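Local coordinates for ABC-type metal ion transport system, periplasmic component (Vibrio vulnificus, PDB 3K2D), which binds methionine between its two lobes, probably as the substrate-binding lipoprotein of an ABC-type importer, and activates Toll-like receptor 2, at residues T84-I89 and K196-V201; A90-Q95 and I174-A179; R107-N112 and D167-S172. The protein carries 4 engineered substitutions. All blocks are in the same frame, centred on the assembly; numbering follows the deposited sequence.

Interaction 1 of 3, residues T84-I89 and K196-V201; sequences TFVYPI and KESPYV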
ATOM      1  N   THR A  84       4.056  10.272  -1.779  1.00 21.71           N
ATOM      2  CA  THR A  84       4.037   9.799  -3.160  1.00 21.64           C
ATOM      3  C   THR A  84       2.577   9.843  -3.593  1.00 21.43           C
ATOM      4  O   THR A  84       2.013  10.927  -3.720  1.00 22.73           O
ATOM      5  CB  THR A  84       4.589   8.360  -3.329  1.00 21.86           C
ATOM      6  OG1 THR A  84       3.951   7.478  -2.403  1.00 22.33           O
ATOM      7  CG2 THR A  84       6.094   8.340  -3.114  1.00 22.95           C
ATOM      8  N   PHE A  85       1.945   8.691  -3.784  1.00 20.32           N
ATOM      9  CA  PHE A  85       0.550   8.690  -4.216  1.00 19.70           C
ATOM     10  C   PHE A  85      -0.405   8.026  -3.241  1.00 20.48           C
ATOM     11  O   PHE A  85       0.002   7.344  -2.300  1.00 20.17           O
ATOM     12  CB  PHE A  85       0.403   7.981  -5.564  1.00 18.24           C
ATOM     13  CG  PHE A  85       1.278   8.531  -6.634  1.00 16.44           C
ATOM     14  CD1 PHE A  85       1.105   9.833  -7.089  1.00 15.91           C
ATOM     15  CD2 PHE A  85       2.283   7.752  -7.185  1.00 14.72           C
ATOM     16  CE1 PHE A  85       1.923  10.350  -8.079  1.00 15.93           C
ATOM     17  CE2 PHE A  85       3.111   8.255  -8.175  1.00 16.46           C
ATOM     18  CZ  PHE A  85       2.934   9.557  -8.627  1.00 16.31           C
ATOM     19  N   VAL A  86      -1.689   8.248  -3.496  1.00 20.94           N
ATOM     20  CA  VAL A  86      -2.761   7.656  -2.714  1.00 20.51           C
ATOM     21  C   VAL A  86      -3.284   6.533  -3.599  1.00 19.54           C
ATOM     22  O   VAL A  86      -3.426   6.712  -4.807  1.00 19.41           O
ATOM     23  CB  VAL A  86      -3.926   8.635  -2.492  1.00 20.24           C
ATOM     24  CG1 VAL A  86      -5.006   7.962  -1.679  1.00 18.20           C
ATOM     25  CG2 VAL A  86      -3.431   9.894  -1.818  1.00 20.70           C
ATOM     26  N   TYR A  87      -3.554   5.379  -3.009  1.00 18.03           N
ATOM     27  CA  TYR A  87      -4.074   4.261  -3.773  1.00 15.78           C
ATOM     28  C   TYR A  87      -5.375   3.811  -3.109  1.00 15.65           C
ATOM     29  O   TYR A  87      -5.400   2.846  -2.352  1.00 14.95           O
ATOM     30  CB  TYR A  87      -3.054   3.122  -3.800  1.00 16.70           C
ATOM     31  CG  TYR A  87      -1.780   3.425  -4.574  1.00 17.77           C
ATOM     32  CD1 TYR A  87      -1.765   3.444  -5.968  1.00 16.43           C
ATOM     33  CD2 TYR A  87      -0.580   3.675  -3.901  1.00 18.73           C
ATOM     34  CE1 TYR A  87      -0.583   3.699  -6.674  1.00 17.21           C
ATOM     35  CE2 TYR A  87       0.602   3.932  -4.590  1.00 17.00           C
ATOM     36  CZ  TYR A  87       0.599   3.942  -5.971  1.00 19.05           C
ATOM     37  OH  TYR A  87       1.786   4.176  -6.638  1.00 19.16           O
ATOM     38  N   PRO A  88      -6.471   4.534  -3.368  1.00 14.49           N
ATOM     39  CA  PRO A  88      -7.764   4.183  -2.781  1.00 15.56           C
ATOM     40  C   PRO A  88      -8.048   2.685  -2.901  1.00 14.75           C
ATOM     41  O   PRO A  88      -8.343   2.181  -3.975  1.00 16.92           O
ATOM     42  CB  PRO A  88      -8.738   5.038  -3.588  1.00 15.93           C
ATOM     43  CG  PRO A  88      -7.933   6.289  -3.834  1.00 14.79           C
ATOM     44  CD  PRO A  88      -6.590   5.720  -4.237  1.00 14.44           C
ATOM     45  N   ILE A  89      -7.967   1.984  -1.782  1.00 14.80           N
ATOM     46  CA  ILE A  89      -8.185   0.547  -1.766  1.00 14.89           C
ATOM     47  C   ILE A  89      -9.604   0.202  -2.190  1.00 15.54           C
ATOM     48  O   ILE A  89     -10.534   0.975  -1.968  1.00 16.29           O
ATOM     49  CB  ILE A  89      -7.884  -0.033  -0.355  1.00 14.91           C
ATOM     50  CG1 ILE A  89      -7.635  -1.534  -0.464  1.00 15.74           C
ATOM     51  CG2 ILE A  89      -9.038   0.258   0.608  1.00 12.38           C
ATOM     52  CD1 ILE A  89      -6.479  -2.013   0.405  1.00 17.06           C
ATOM     53  N   LYS A 196     -10.890   9.000  -2.176  1.00 27.35           N
ATOM     54  CA  LYS A 196      -9.568   9.553  -2.479  1.00 28.16           C
ATOM     55  C   LYS A 196      -8.979  10.246  -1.259  1.00 27.36           C
ATOM     56  O   LYS A 196      -7.799  10.119  -0.972  1.00 28.07           O
ATOM     57  CB  LYS A 196      -9.655  10.572  -3.621  1.00 30.76           C
ATOM     58  CG  LYS A 196     -10.070  10.002  -4.962  1.00 35.99           C
ATOM     59  CD  LYS A 196     -10.099  11.096  -6.025  1.00 41.59           C
ATOM     60  CE  LYS A 196     -10.647  10.585  -7.361  1.00 44.65           C
ATOM     61  NZ  LYS A 196     -12.095  10.179  -7.287  1.00 45.37           N
ATOM     62  N   GLU A 197      -9.813  11.002  -0.560  1.00 28.23           N
ATOM     63  CA  GLU A 197      -9.389  11.713   0.634  1.00 28.60           C
ATOM     64  C   GLU A 197      -9.368  10.744   1.810  1.00 27.63           C
ATOM     65  O   GLU A 197     -10.399  10.186   2.194  1.00 28.62           O
ATOM     66  CB  GLU A 197     -10.342  12.882   0.902  1.00 30.31           C
ATOM     67  CG  GLU A 197     -10.167  14.020  -0.094  1.00 37.72           C
ATOM     68  CD  GLU A 197     -11.292  15.046  -0.056  1.00 41.50           C
ATOM     69  OE1 GLU A 197     -11.683  15.481   1.052  1.00 44.77           O
ATOM     70  OE2 GLU A 197     -11.776  15.429  -1.145  1.00 43.85           O
ATOM     71  N   SER A 198      -8.180  10.538   2.366  1.00 24.73           N
ATOM     72  CA  SER A 198      -8.000   9.634   3.492  1.00 23.27           C
ATOM     73  C   SER A 198      -6.579   9.786   4.015  1.00 22.53           C
ATOM     74  O   SER A 198      -5.774  10.516   3.449  1.00 24.22           O
ATOM     75  CB  SER A 198      -8.247   8.184   3.060  1.00 23.58           C
ATOM     76  OG  SER A 198      -7.302   7.765   2.092  1.00 25.14           O
ATOM     77  N   PRO A 199      -6.253   9.098   5.108  1.00 20.20           N
ATOM     78  CA  PRO A 199      -4.902   9.213   5.652  1.00 18.79           C
ATOM     79  C   PRO A 199      -3.908   8.217   5.079  1.00 18.19           C
ATOM     80  O   PRO A 199      -2.819   8.047   5.613  1.00 19.19           O
ATOM     81  CB  PRO A 199      -5.134   8.990   7.134  1.00 20.26           C
ATOM     82  CG  PRO A 199      -6.208   7.936   7.118  1.00 18.96           C
ATOM     83  CD  PRO A 199      -7.158   8.442   6.072  1.00 18.09           C
ATOM     84  N   TYR A 200      -4.259   7.577   3.975  1.00 18.09           N
ATOM     85  CA  TYR A 200      -3.378   6.559   3.414  1.00 15.46           C
ATOM     86  C   TYR A 200      -2.456   6.924   2.251  1.00 14.06           C
ATOM     87  O   TYR A 200      -2.092   6.053   1.465  1.00 13.98           O
ATOM     88  CB  TYR A 200      -4.222   5.348   3.038  1.00 13.68           C
ATOM     89  CG  TYR A 200      -5.068   4.872   4.184  1.00 13.42           C
ATOM     90  CD1 TYR A 200      -4.495   4.220   5.273  1.00 14.64           C
ATOM     91  CD2 TYR A 200      -6.440   5.109   4.203  1.00 12.66           C
ATOM     92  CE1 TYR A 200      -5.271   3.815   6.358  1.00 15.76           C
ATOM     93  CE2 TYR A 200      -7.220   4.713   5.272  1.00 14.59           C
ATOM     94  CZ  TYR A 200      -6.636   4.064   6.346  1.00 16.51           C
ATOM     95  OH  TYR A 200      -7.424   3.635   7.390  1.00 17.66           O
ATOM     96  N   VAL A 201      -2.056   8.185   2.139  1.00 11.96           N
ATOM     97  CA  VAL A 201      -1.160   8.545   1.050  1.00 11.70           C
ATOM     98  C   VAL A 201       0.170   7.855   1.301  1.00 11.96           C
ATOM     99  O   VAL A 201       0.666   7.843   2.433  1.00 10.72           O
ATOM    100  CB  VAL A 201      -0.902  10.063   0.976  1.00 13.03           C
ATOM    101  CG1 VAL A 201      -0.177  10.546   2.245  1.00 12.65           C
ATOM    102  CG2 VAL A 201      -0.057  10.375  -0.244  1.00  9.28           C
TER
HETATM  103  O   HOH W   1      -3.256   4.321  -0.457  1.00 17.77           O
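V86 lies against K196 and V201. From its CB the side chain forks. CG1 is anti to the backbone N (chi1 180°) and reaches the backbone of the other segment, 3.6 Å from K196 O. CG2 is anti to the carbonyl carbon. It meets V201, with V86 CG2 to V201 CG2 at 3.8 Å, and the two valines cross at about a right angle. V201 CG2 also lies near a carbonyl oxygen, 3.7 Å from F85 O. These segments are two of the linkers between the lobes of a periplasmic-binding-protein fold. Segment 84-89 leads from strand 78-83 of one sheet to strand 90-92 of the other, and 196-201 runs back to strand 202-207 of the first. No direct hydrogen bond joins them. A water does so instead: it accepts from Y87 N at 2.8 Å and donates to Y200 O, also at 2.8 Å. Further along, P88 packs its ring on a backbone carbon, with P88 CG 3.9 Å from K196 CA. Y87 lines the methionine pocket. The ring of Y200 makes a cation-pi contact with R119 and an edge-to-face contact with H63, both pocket residues.

Interaction 2 of 3, residues A90-Q95 and I174-A179; sequences AGYSKQ and INTTYA. With MET (methionine), chain C.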
ATOM      1  N   ALA A  90      -9.768  -0.962  -2.803  1.00 15.22           N
ATOM      2  CA  ALA A  90     -11.083  -1.377  -3.255  1.00 16.14           C
ATOM      3  C   ALA A  90     -11.400  -2.817  -2.917  1.00 17.48           C
ATOM      4  O   ALA A  90     -10.510  -3.621  -2.612  1.00 16.74           O
ATOM      5  CB  ALA A  90     -11.194  -1.184  -4.753  1.00 15.95           C
ATOM      6  N   GLY A  91     -12.690  -3.130  -2.969  1.00 18.14           N
ATOM      7  CA  GLY A  91     -13.129  -4.489  -2.729  1.00 17.80           C
ATOM      8  C   GLY A  91     -13.404  -5.091  -4.095  1.00 17.80           C
ATOM      9  O   GLY A  91     -14.095  -4.481  -4.907  1.00 17.99           O
ATOM     10  N   TYR A  92     -12.853  -6.267  -4.367  1.00 18.19           N
ATOM     11  CA  TYR A  92     -13.072  -6.918  -5.651  1.00 17.86           C
ATOM     12  C   TYR A  92     -13.849  -8.219  -5.479  1.00 20.19           C
ATOM     13  O   TYR A  92     -14.030  -8.702  -4.357  1.00 20.26           O
ATOM     14  CB  TYR A  92     -11.742  -7.207  -6.341  1.00 17.40           C
ATOM     15  CG  TYR A  92     -10.859  -5.997  -6.520  1.00 17.33           C
ATOM     16  CD1 TYR A  92     -10.008  -5.569  -5.495  1.00 16.45           C
ATOM     17  CD2 TYR A  92     -10.862  -5.279  -7.718  1.00 16.10           C
ATOM     18  CE1 TYR A  92      -9.181  -4.459  -5.660  1.00 13.33           C
ATOM     19  CE2 TYR A  92     -10.037  -4.168  -7.893  1.00 13.95           C
ATOM     20  CZ  TYR A  92      -9.199  -3.768  -6.856  1.00 11.76           C
ATOM     21  OH  TYR A  92      -8.385  -2.679  -7.020  1.00 10.19           O
ATOM     22  N   SER A  93     -14.293  -8.791  -6.597  1.00 20.93           N
ATOM     23  CA  SER A  93     -15.061 -10.029  -6.559  1.00 21.87           C
ATOM     24  C   SER A  93     -15.224 -10.708  -7.912  1.00 23.31           C
ATOM     25  O   SER A  93     -15.432 -10.055  -8.929  1.00 23.15           O
ATOM     26  CB  SER A  93     -16.450  -9.754  -5.986  1.00 21.06           C
ATOM     27  OG  SER A  93     -17.267 -10.904  -6.077  1.00 19.68           O
ATOM     28  N   LYS A  94     -15.145 -12.031  -7.911  1.00 25.53           N
ATOM     29  CA  LYS A  94     -15.320 -12.803  -9.132  1.00 27.68           C
ATOM     30  C   LYS A  94     -16.748 -13.348  -9.132  1.00 29.01           C
ATOM     31  O   LYS A  94     -17.122 -14.127 -10.007  1.00 31.94           O
ATOM     32  CB  LYS A  94     -14.322 -13.969  -9.179  1.00 27.07           C
ATOM     33  CG  LYS A  94     -12.893 -13.567  -8.861  1.00 32.32           C
ATOM     34  CD  LYS A  94     -11.897 -13.869  -9.996  1.00 35.25           C
ATOM     35  CE  LYS A  94     -11.453 -15.327 -10.020  1.00 36.08           C
ATOM     36  NZ  LYS A  94     -10.357 -15.546 -11.019  1.00 35.50           N
ATOM     37  N   GLN A  95     -17.550 -12.917  -8.163  1.00 29.15           N
ATOM     38  CA  GLN A  95     -18.921 -13.399  -8.028  1.00 30.43           C
ATOM     39  C   GLN A  95     -20.007 -12.327  -8.112  1.00 30.96           C
ATOM     40  O   GLN A  95     -21.004 -12.484  -8.827  1.00 31.70           O
ATOM     41  CB  GLN A  95     -19.065 -14.130  -6.693  1.00 32.14           C
ATOM     42  CG  GLN A  95     -17.963 -15.126  -6.405  1.00 36.12           C
ATOM     43  CD  GLN A  95     -17.968 -16.282  -7.377  1.00 38.41           C
ATOM     44  OE1 GLN A  95     -17.107 -17.158  -7.325  1.00 40.16           O
ATOM     45  NE2 GLN A  95     -18.944 -16.293  -8.273  1.00 40.09           N
ATOM     46  N   ILE A 174      -8.451  -5.759  -1.553  1.00 18.07           N
ATOM     47  CA  ILE A 174      -7.046  -5.959  -1.882  1.00 17.63           C
ATOM     48  C   ILE A 174      -6.297  -4.660  -2.124  1.00 18.64           C
ATOM     49  O   ILE A 174      -6.812  -3.772  -2.799  1.00 20.62           O
ATOM     50  CB  ILE A 174      -6.924  -6.807  -3.170  1.00 17.87           C
ATOM     51  CG1 ILE A 174      -7.783  -8.069  -3.046  1.00 18.34           C
ATOM     52  CG2 ILE A 174      -5.473  -7.156  -3.432  1.00 14.60           C
ATOM     53  CD1 ILE A 174      -7.830  -8.926  -4.310  1.00 18.09           C
ATOM     54  N   ASN A 175      -5.086  -4.556  -1.572  1.00 17.33           N
ATOM     55  CA  ASN A 175      -4.239  -3.380  -1.772  1.00 15.50           C
ATOM     56  C   ASN A 175      -3.975  -3.344  -3.283  1.00 15.65           C
ATOM     57  O   ASN A 175      -3.773  -4.395  -3.900  1.00 15.98           O
ATOM     58  CB  ASN A 175      -2.894  -3.544  -1.036  1.00 13.99           C
ATOM     59  CG  ASN A 175      -3.045  -3.619   0.477  1.00 14.00           C
ATOM     60  OD1 ASN A 175      -3.202  -2.601   1.153  1.00 16.21           O
ATOM     61  ND2 ASN A 175      -2.999  -4.828   1.015  1.00 10.71           N
ATOM     62  N   THR A 176      -3.975  -2.158  -3.882  1.00 14.95           N
ATOM     63  CA  THR A 176      -3.733  -2.054  -5.322  1.00 15.72           C
ATOM     64  C   THR A 176      -2.359  -2.629  -5.676  1.00 15.51           C
ATOM     65  O   THR A 176      -2.112  -3.062  -6.796  1.00 15.59           O
ATOM     66  CB  THR A 176      -3.832  -0.580  -5.798  1.00 16.78           C
ATOM     67  OG1 THR A 176      -5.165  -0.094  -5.587  1.00 13.82           O
ATOM     68  CG2 THR A 176      -3.490  -0.469  -7.269  1.00 16.37           C
ATOM     69  N   THR A 177      -1.470  -2.633  -4.695  1.00 16.48           N
ATOM     70  CA  THR A 177      -0.123  -3.160  -4.852  1.00 15.89           C
ATOM     71  C   THR A 177      -0.159  -4.569  -5.408  1.00 16.61           C
ATOM     72  O   THR A 177       0.715  -4.962  -6.179  1.00 18.30           O
ATOM     73  CB  THR A 177       0.598  -3.254  -3.499  1.00 15.12           C
ATOM     74  OG1 THR A 177       0.654  -1.960  -2.895  1.00 13.66           O
ATOM     75  CG2 THR A 177       2.003  -3.809  -3.686  1.00 14.48           C
ATOM     76  N   TYR A 178      -1.165  -5.330  -4.993  1.00 16.31           N
ATOM     77  CA  TYR A 178      -1.296  -6.714  -5.415  1.00 15.80           C
ATOM     78  C   TYR A 178      -2.429  -6.914  -6.407  1.00 17.35           C
ATOM     79  O   TYR A 178      -2.335  -7.750  -7.302  1.00 18.80           O
ATOM     80  CB  TYR A 178      -1.513  -7.597  -4.187  1.00 13.49           C
ATOM     81  CG  TYR A 178      -0.357  -7.586  -3.205  1.00 13.24           C
ATOM     82  CD1 TYR A 178       0.791  -8.337  -3.443  1.00 10.71           C
ATOM     83  CD2 TYR A 178      -0.409  -6.807  -2.045  1.00 13.19           C
ATOM     84  CE1 TYR A 178       1.857  -8.319  -2.561  1.00 10.97           C
ATOM     85  CE2 TYR A 178       0.647  -6.780  -1.149  1.00 12.52           C
ATOM     86  CZ  TYR A 178       1.785  -7.543  -1.410  1.00 14.79           C
ATOM     87  OH  TYR A 178       2.834  -7.557  -0.505  1.00 12.78           O
ATOM     88  N   ALA A 179      -3.503  -6.152  -6.249  1.00 18.95           N
ATOM     89  CA  ALA A 179      -4.639  -6.267  -7.150  1.00 21.18           C
ATOM     90  C   ALA A 179      -4.161  -6.023  -8.580  1.00 23.86           C
ATOM     91  O   ALA A 179      -4.672  -6.622  -9.534  1.00 26.12           O
ATOM     92  CB  ALA A 179      -5.702  -5.258  -6.774  1.00 21.19           C
TER
HETATM   93  N   MET C 266       0.372   0.585  -0.830  1.00 11.46           N
HETATM   94  CA  MET C 266      -0.712   0.254   0.174  1.00 12.66           C
HETATM   95  C   MET C 266      -1.924   1.029  -0.206  1.00 13.50           C
HETATM   96  O   MET C 266      -1.794   2.235  -0.553  1.00 11.22           O
HETATM   97  CB  MET C 266      -0.398   0.670   1.596  1.00 11.70           C
HETATM   98  CG  MET C 266       0.755  -0.005   2.189  1.00  8.93           C
HETATM   99  SD  MET C 266       0.748   0.129   3.942  1.00  1.00           S
HETATM  100  CE  MET C 266       2.224  -0.815   4.043  1.00  1.77           C
HETATM  101  OXT MET C 266      -3.027   0.467  -0.140  1.00 15.33           O
HETATM  102  O   HOH W   2      -7.065  -1.790  -4.626  1.00 11.87           O
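Y92 and I174 make a buried apolar contact, backed by a shared water, in the lobe whose mixed sheet holds strands 90-92 and 171-174. These strands are antiparallel neighbours in this lobe of the periplasmic-binding-protein fold. Where they meet, I174 N donates to A90 O at 3.2 Å. The Y92 side chain crosses that of I174 at about a right angle, and Y92 CD1 lies 4.1 Å from I174 CB. I174 O lies at the edge of the Y92 ring, near its plane. Further out, Y92 CE1 meets the methyl of the short helix, A179 CB, at 3.7 Å. That helix, 176-179, follows the strand after N175 alone, and N175 O accepts from both Y178 N and A179 N at its start. T177 on its first turn faces the ligand: the methionine N donates to T177 OG1 at 3.3 Å. T177 OG1 is also hydrogen-bonded to E17 and Y44. A water among these buried residues ties the sheet to the helix. It lies at the edge of the Y92 ring, in its plane, 2.9 Å from Y92 OH. It is also hydrogen-bonded to T176 OG1 at 2.7 Å, and it donates to I174 O, likewise at 2.7 Å.

Interaction 3 of 3, residues R107-N112 and D167-S172; sequences RIAVPN and DDVALS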
ATOM      1  N   ARG A 107     -18.252 -14.919   3.027  1.00 22.59           N
ATOM      2  CA  ARG A 107     -16.911 -14.716   3.552  1.00 20.67           C
ATOM      3  C   ARG A 107     -16.319 -13.513   2.821  1.00 18.41           C
ATOM      4  O   ARG A 107     -16.415 -13.415   1.603  1.00 17.99           O
ATOM      5  CB  ARG A 107     -16.062 -15.968   3.288  1.00 23.05           C
ATOM      6  CG  ARG A 107     -15.518 -16.662   4.533  1.00 26.85           C
ATOM      7  CD  ARG A 107     -15.710 -18.187   4.483  1.00 29.42           C
ATOM      8  NE  ARG A 107     -15.062 -18.810   3.332  1.00 36.46           N
ATOM      9  CZ  ARG A 107     -13.785 -19.190   3.290  1.00 40.02           C
ATOM     10  NH1 ARG A 107     -12.998 -19.022   4.346  1.00 41.42           N
ATOM     11  NH2 ARG A 107     -13.287 -19.721   2.178  1.00 40.34           N
ATOM     12  N   ILE A 108     -15.734 -12.590   3.572  1.00 17.85           N
ATOM     13  CA  ILE A 108     -15.097 -11.414   2.987  1.00 17.34           C
ATOM     14  C   ILE A 108     -13.647 -11.390   3.456  1.00 18.06           C
ATOM     15  O   ILE A 108     -13.372 -11.322   4.656  1.00 18.62           O
ATOM     16  CB  ILE A 108     -15.802 -10.097   3.420  1.00 16.16           C
ATOM     17  CG1 ILE A 108     -17.182 -10.009   2.759  1.00 15.32           C
ATOM     18  CG2 ILE A 108     -14.945  -8.900   3.053  1.00 12.74           C
ATOM     19  CD1 ILE A 108     -17.912  -8.709   2.998  1.00 17.06           C
ATOM     20  N   ALA A 109     -12.723 -11.455   2.506  1.00 17.25           N
ATOM     21  CA  ALA A 109     -11.301 -11.449   2.836  1.00 17.61           C
ATOM     22  C   ALA A 109     -10.731 -10.027   2.923  1.00 17.99           C
ATOM     23  O   ALA A 109     -11.076  -9.159   2.118  1.00 19.04           O
ATOM     24  CB  ALA A 109     -10.531 -12.265   1.808  1.00 16.32           C
ATOM     25  N   VAL A 110      -9.861  -9.806   3.911  1.00 16.67           N
ATOM     26  CA  VAL A 110      -9.213  -8.508   4.143  1.00 15.93           C
ATOM     27  C   VAL A 110      -7.771  -8.729   4.620  1.00 15.65           C
ATOM     28  O   VAL A 110      -7.409  -9.820   5.056  1.00 14.18           O
ATOM     29  CB  VAL A 110      -9.951  -7.680   5.248  1.00 16.71           C
ATOM     30  CG1 VAL A 110     -11.441  -7.599   4.951  1.00 16.55           C
ATOM     31  CG2 VAL A 110      -9.726  -8.304   6.618  1.00 14.37           C
ATOM     32  N   PRO A 111      -6.919  -7.697   4.515  1.00 16.32           N
ATOM     33  CA  PRO A 111      -5.533  -7.856   4.970  1.00 16.11           C
ATOM     34  C   PRO A 111      -5.496  -7.996   6.492  1.00 16.75           C
ATOM     35  O   PRO A 111      -6.424  -7.568   7.176  1.00 15.79           O
ATOM     36  CB  PRO A 111      -4.851  -6.593   4.463  1.00 14.31           C
ATOM     37  CG  PRO A 111      -5.973  -5.620   4.310  1.00 18.01           C
ATOM     38  CD  PRO A 111      -7.080  -6.449   3.756  1.00 16.16           C
ATOM     39  N   ASN A 112      -4.434  -8.601   7.020  1.00 17.46           N
ATOM     40  CA  ASN A 112      -4.349  -8.820   8.457  1.00 18.42           C
ATOM     41  C   ASN A 112      -3.441  -7.912   9.277  1.00 18.49           C
ATOM     42  O   ASN A 112      -3.495  -7.948  10.506  1.00 19.29           O
ATOM     43  CB  ASN A 112      -3.994 -10.280   8.750  1.00 17.46           C
ATOM     44  CG  ASN A 112      -2.712 -10.713   8.089  1.00 16.73           C
ATOM     45  OD1 ASN A 112      -1.973  -9.900   7.541  1.00 16.18           O
ATOM     46  ND2 ASN A 112      -2.435 -12.008   8.146  1.00 16.28           N
ATOM     47  N   ASP A 167     -10.763 -16.536  -5.236  1.00 28.80           N
ATOM     48  CA  ASP A 167     -11.282 -17.838  -5.648  1.00 30.50           C
ATOM     49  C   ASP A 167     -11.902 -18.634  -4.508  1.00 30.16           C
ATOM     50  O   ASP A 167     -12.442 -19.710  -4.728  1.00 30.35           O
ATOM     51  CB  ASP A 167     -10.165 -18.676  -6.283  1.00 33.66           C
ATOM     52  CG  ASP A 167      -9.647 -18.081  -7.596  1.00 38.32           C
ATOM     53  OD1 ASP A 167     -10.444 -17.915  -8.553  1.00 40.08           O
ATOM     54  OD2 ASP A 167      -8.433 -17.789  -7.675  1.00 40.33           O
ATOM     55  N   ASP A 168     -11.840 -18.099  -3.294  1.00 30.06           N
ATOM     56  CA  ASP A 168     -12.361 -18.807  -2.132  1.00 29.88           C
ATOM     57  C   ASP A 168     -13.409 -18.061  -1.329  1.00 29.14           C
ATOM     58  O   ASP A 168     -14.119 -18.667  -0.528  1.00 30.16           O
ATOM     59  CB  ASP A 168     -11.204 -19.175  -1.214  1.00 31.44           C
ATOM     60  CG  ASP A 168     -10.092 -19.879  -1.951  1.00 34.58           C
ATOM     61  OD1 ASP A 168     -10.310 -21.027  -2.395  1.00 35.69           O
ATOM     62  OD2 ASP A 168      -9.005 -19.281  -2.102  1.00 37.88           O
ATOM     63  N   VAL A 169     -13.506 -16.752  -1.526  1.00 26.65           N
ATOM     64  CA  VAL A 169     -14.482 -15.967  -0.790  1.00 24.86           C
ATOM     65  C   VAL A 169     -15.397 -15.209  -1.724  1.00 23.83           C
ATOM     66  O   VAL A 169     -15.174 -15.180  -2.932  1.00 23.71           O
ATOM     67  CB  VAL A 169     -13.793 -14.963   0.150  1.00 25.80           C
ATOM     68  CG1 VAL A 169     -12.903 -15.708   1.131  1.00 23.88           C
ATOM     69  CG2 VAL A 169     -12.988 -13.959  -0.662  1.00 24.81           C
ATOM     70  N   ALA A 170     -16.426 -14.591  -1.160  1.00 22.00           N
ATOM     71  CA  ALA A 170     -17.378 -13.841  -1.961  1.00 21.90           C
ATOM     72  C   ALA A 170     -16.804 -12.512  -2.436  1.00 22.83           C
ATOM     73  O   ALA A 170     -17.148 -12.021  -3.517  1.00 22.70           O
ATOM     74  CB  ALA A 170     -18.646 -13.597  -1.161  1.00 20.67           C
ATOM     75  N   LEU A 171     -15.915 -11.936  -1.636  1.00 22.47           N
ATOM     76  CA  LEU A 171     -15.339 -10.646  -1.983  1.00 22.16           C
ATOM     77  C   LEU A 171     -14.095 -10.348  -1.144  1.00 20.06           C
ATOM     78  O   LEU A 171     -14.028 -10.705   0.029  1.00 20.24           O
ATOM     79  CB  LEU A 171     -16.419  -9.571  -1.789  1.00 23.39           C
ATOM     80  CG  LEU A 171     -16.139  -8.100  -2.094  1.00 26.23           C
ATOM     81  CD1 LEU A 171     -17.430  -7.435  -2.541  1.00 26.32           C
ATOM     82  CD2 LEU A 171     -15.554  -7.408  -0.859  1.00 24.81           C
ATOM     83  N   SER A 172     -13.114  -9.693  -1.752  1.00 19.13           N
ATOM     84  CA  SER A 172     -11.870  -9.369  -1.063  1.00 17.75           C
ATOM     85  C   SER A 172     -11.413  -7.939  -1.268  1.00 16.80           C
ATOM     86  O   SER A 172     -11.428  -7.425  -2.381  1.00 15.80           O
ATOM     87  CB  SER A 172     -10.741 -10.280  -1.545  1.00 18.73           C
ATOM     88  OG  SER A 172     -11.074 -11.646  -1.417  1.00 22.90           O
TER
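D168 meets R107 through its backbone, not its carboxylate. R107 NH2 donates to D168 O at 3.0 Å, but the bond is bent (133° at the hydrogen) and weak. The D168 carboxylate leads away, with OD1 5.6 Å from R107 NH2, and has a long, weak ion pair with R164. V169 comes next and points at the other segment. Its CG1 is anti to the carbonyl carbon (chi1 -59°) and lies over the centre of one guanidinium face of R107, 4.1 Å above the plane. The same methyl also touches R107 CB. V169 CG2 turns to A109 and lies 3.9 Å from A109 CB. With A170 the backbone pairing begins: A170 N donates to R107 O at 3.0 Å.

L171 opens the strand. It pairs with I108 in parallel, as strands 107-111 and 171-174 lie side by side within the mixed sheet of this lobe. A109 N donates to L171 O at 2.9 Å. That oxygen also receives a CA-H...O contact from I108 CA. On the face shared by I108 and L171, their side chains touch through I108 CG2 and L171 CD2. S172 pairs with A109 on the other face, where S172 OG lies beside A109 CB. This hydroxyl is hydrogen-bonded to S165 OG, at the end of helix 162-165, which also covers A109. The backbone bonding goes on past S172, as A109 is also hydrogen-bonded to the backbone of I173.

The register therefore rests on main-chain bonds from A170 onward. At the start of the contact, R107 adds a weak bond to a carbonyl and an apolar cover over its guanidinium, so the opposite charges of R107 and D168, not in contact, probably contribute little to holding the segments together.

In the fold
Interaction 1 is a surface contact between linkers that join the two lobes. Interaction 2 is fully buried, and interaction 3 is partly buried. Interactions 2 and 3 belong to one sheet: strand 171-174 lies between 90-92 and 107-111, antiparallel to the first and parallel to the second. They touch directly, with a probable hydrogen bond from Y92 N to S172 O. Their centres are about 9 Å apart. Interaction 1 meets interaction 2 by packing, through I89 against I174 and N175. Main-chain hydrogen bonds dominate in 3. In 2, side-chain packing and a water add to one such bond, and 1 has only a water bridge and packing.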